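Local coordinates for lipase (PDB 5AH0), which hydrolyses ester bonds as a zinc-containing lipase of the alpha/beta-hydrolase clan, including those of the polyester poly(butylene adipate-co-terephthalate), at residues Y258-S263 / G339-G344. Residues are numbered along the deposited sequence; the frame is centred on the assembly and turned at random.
Sequences YYFSYS and GVPQIG
The Tyr258 ring meets Pro341 through CD1 and CE1 and Ile343 through CE1 and CZ. Ile343 CB sits over one face, 4.0 Å from the centroid of the Tyr258 ring and offset toward the rim, a CH-pi contact. At the edge, in the ring plane, the carbonyl O of Pro341 comes within 3.3 Å of Tyr258 CE1. Pro341 CB packs 3.7 Å from Tyr258 CD1. The same Pro341 CB reaches Phe260 CZ at 3.7 Å, and Pro341 CG meets the edge of the Phe260 ring, so the proline bridges two alternate residues of the strand. In Tyr258, CG stands beside the backbone N (chi1 -75°), nearer the loop than CB is. An alanine at Tyr258 would probably leave Ile343 CB without its aromatic face and open a gap beside Pro341. Further out, Asn347 ties the two segments together, OD1 accepting from Gln342 N and ND2 donating to Tyr259 O; Pro341 also touches Leu383. Backbone hydrogen bonds of Tyr258 and Phe260 pair strand 258-265 in parallel with strand 153-159. The loop leading into strand 346-348, itself a parallel neighbour of strand 258-265, thus packs on the start of that strand, in the parallel-sheet architecture characteristic of the alpha/beta-hydrolase fold.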
loop_
_atom_site.group_PDB
_atom_site.type_symbol
_atom_site.label_atom_id
_atom_site.label_comp_id
_atom_site.label_asym_id
_atom_site.label_seq_id
_atom_site.Cartn_x
_atom_site.Cartn_y
_atom_site.Cartn_z
ATOM N N TYR A 258 6.311 -5.104 16.092
ATOM C CA TYR A 258 6.891 -3.771 16.167
ATOM C C TYR A 258 6.316 -2.885 15.042
ATOM O O TYR A 258 6.248 -3.307 13.886
ATOM C CB TYR A 258 8.415 -3.844 16.064
ATOM C CG TYR A 258 9.119 -4.342 17.311
ATOM C CD1 TYR A 258 9.394 -3.483 18.374
ATOM C CD2 TYR A 258 9.529 -5.666 17.418
ATOM C CE1 TYR A 258 10.046 -3.936 19.513
ATOM C CE2 TYR A 258 10.179 -6.122 18.548
ATOM C CZ TYR A 258 10.435 -5.252 19.589
ATOM O OH TYR A 258 11.084 -5.707 20.716
ATOM N N TYR A 259 5.887 -1.670 15.372
ATOM C CA TYR A 259 5.344 -0.785 14.350
ATOM C C TYR A 259 6.208 0.463 14.176
ATOM O O TYR A 259 6.475 1.189 15.138
ATOM C CB TYR A 259 3.916 -0.366 14.682
ATOM C CG TYR A 259 2.880 -1.465 14.568
ATOM C CD1 TYR A 259 2.677 -2.361 15.610
ATOM C CD2 TYR A 259 2.074 -1.581 13.443
ATOM C CE1 TYR A 259 1.714 -3.361 15.529
ATOM C CE2 TYR A 259 1.103 -2.579 13.353
ATOM C CZ TYR A 259 0.926 -3.463 14.402
ATOM O OH TYR A 259 -0.021 -4.460 14.331
ATOM N N PHE A 260 6.641 0.707 12.945
ATOM C CA PHE A 260 7.333 1.948 12.612
ATOM C C PHE A 260 6.593 2.687 11.499
ATOM O O PHE A 260 6.282 2.105 10.456
ATOM C CB PHE A 260 8.773 1.669 12.181
ATOM C CG PHE A 260 9.594 0.979 13.223
ATOM C CD1 PHE A 260 10.245 1.707 14.205
ATOM C CD2 PHE A 260 9.714 -0.398 13.227
ATOM C CE1 PHE A 260 11.009 1.072 15.168
ATOM C CE2 PHE A 260 10.470 -1.039 14.187
ATOM C CZ PHE A 260 11.118 -0.299 15.162
ATOM N N SER A 261 6.350 3.977 11.713
ATOM C CA SER A 261 5.679 4.805 10.719
ATOM C C SER A 261 6.504 6.043 10.382
ATOM O O SER A 261 6.921 6.790 11.269
ATOM C CB SER A 261 4.306 5.230 11.215
ATOM O OG SER A 261 4.443 6.192 12.241
ATOM N N TYR A 262 6.742 6.246 9.094
ATOM C CA TYR A 262 7.444 7.417 8.615
ATOM C C TYR A 262 6.454 8.383 7.992
ATOM O O TYR A 262 5.559 7.961 7.267
ATOM C CB TYR A 262 8.516 7.019 7.602
ATOM C CG TYR A 262 9.703 6.323 8.221
ATOM C CD1 TYR A 262 9.713 4.948 8.397
ATOM C CD2 TYR A 262 10.813 7.048 8.638
ATOM C CE1 TYR A 262 10.795 4.308 8.970
ATOM C CE2 TYR A 262 11.902 6.417 9.215
ATOM C CZ TYR A 262 11.890 5.050 9.378
ATOM O OH TYR A 262 12.974 4.427 9.950
ATOM N N SER A 263 6.603 9.675 8.282
ATOM C CA SER A 263 5.699 10.683 7.735
ATOM C C SER A 263 6.395 11.579 6.730
ATOM O O SER A 263 7.559 11.948 6.911
ATOM C CB SER A 263 5.103 11.528 8.854
ATOM O OG SER A 263 4.090 10.804 9.529
ATOM N N GLY A 339 14.480 5.714 20.414
ATOM C CA GLY A 339 15.721 5.027 20.115
ATOM C C GLY A 339 15.581 3.562 20.485
ATOM O O GLY A 339 16.338 2.705 20.022
ATOM N N VAL A 340 14.615 3.284 21.353
ATOM C CA VAL A 340 14.274 1.919 21.714
ATOM C C VAL A 340 12.886 1.567 21.186
ATOM O O VAL A 340 11.889 2.111 21.658
ATOM C CB VAL A 340 14.306 1.699 23.232
ATOM C CG1 VAL A 340 14.285 0.217 23.539
ATOM C CG2 VAL A 340 15.543 2.348 23.839
ATOM N N PRO A 341 12.821 0.666 20.194
ATOM C CA PRO A 341 11.561 0.196 19.599
ATOM C C PRO A 341 10.569 -0.340 20.629
ATOM O O PRO A 341 10.884 -1.317 21.308
ATOM C CB PRO A 341 12.011 -0.937 18.672
ATOM C CG PRO A 341 13.424 -0.618 18.345
ATOM C CD PRO A 341 13.995 0.018 19.580
ATOM N N GLN A 342 9.403 0.289 20.756
ATOM C CA GLN A 342 8.379 -0.229 21.661
ATOM C C GLN A 342 7.392 -1.135 20.937
ATOM O O GLN A 342 6.636 -0.690 20.079
ATOM C CB GLN A 342 7.632 0.910 22.351
ATOM C CG GLN A 342 8.527 1.832 23.150
ATOM C CD GLN A 342 7.760 2.975 23.774
ATOM O OE1 GLN A 342 8.274 4.086 23.893
ATOM N NE2 GLN A 342 6.527 2.705 24.195
ATOM N N ILE A 343 7.424 -2.416 21.276
ATOM C CA ILE A 343 6.524 -3.403 20.691
ATOM C C ILE A 343 5.060 -3.082 21.004
ATOM O O ILE A 343 4.753 -2.493 22.041
ATOM C CB ILE A 343 6.859 -4.805 21.204
ATOM C CG1 ILE A 343 6.121 -5.869 20.392
ATOM C CG2 ILE A 343 6.541 -4.908 22.684
ATOM C CD1 ILE A 343 6.434 -7.285 20.818
ATOM N N GLY A 344 4.161 -3.442 20.091
ATOM C CA GLY A 344 2.738 -3.245 20.300
ATOM C C GLY A 344 2.232 -1.836 20.044
ATOM O O GLY A 344 1.028 -1.609 20.019
#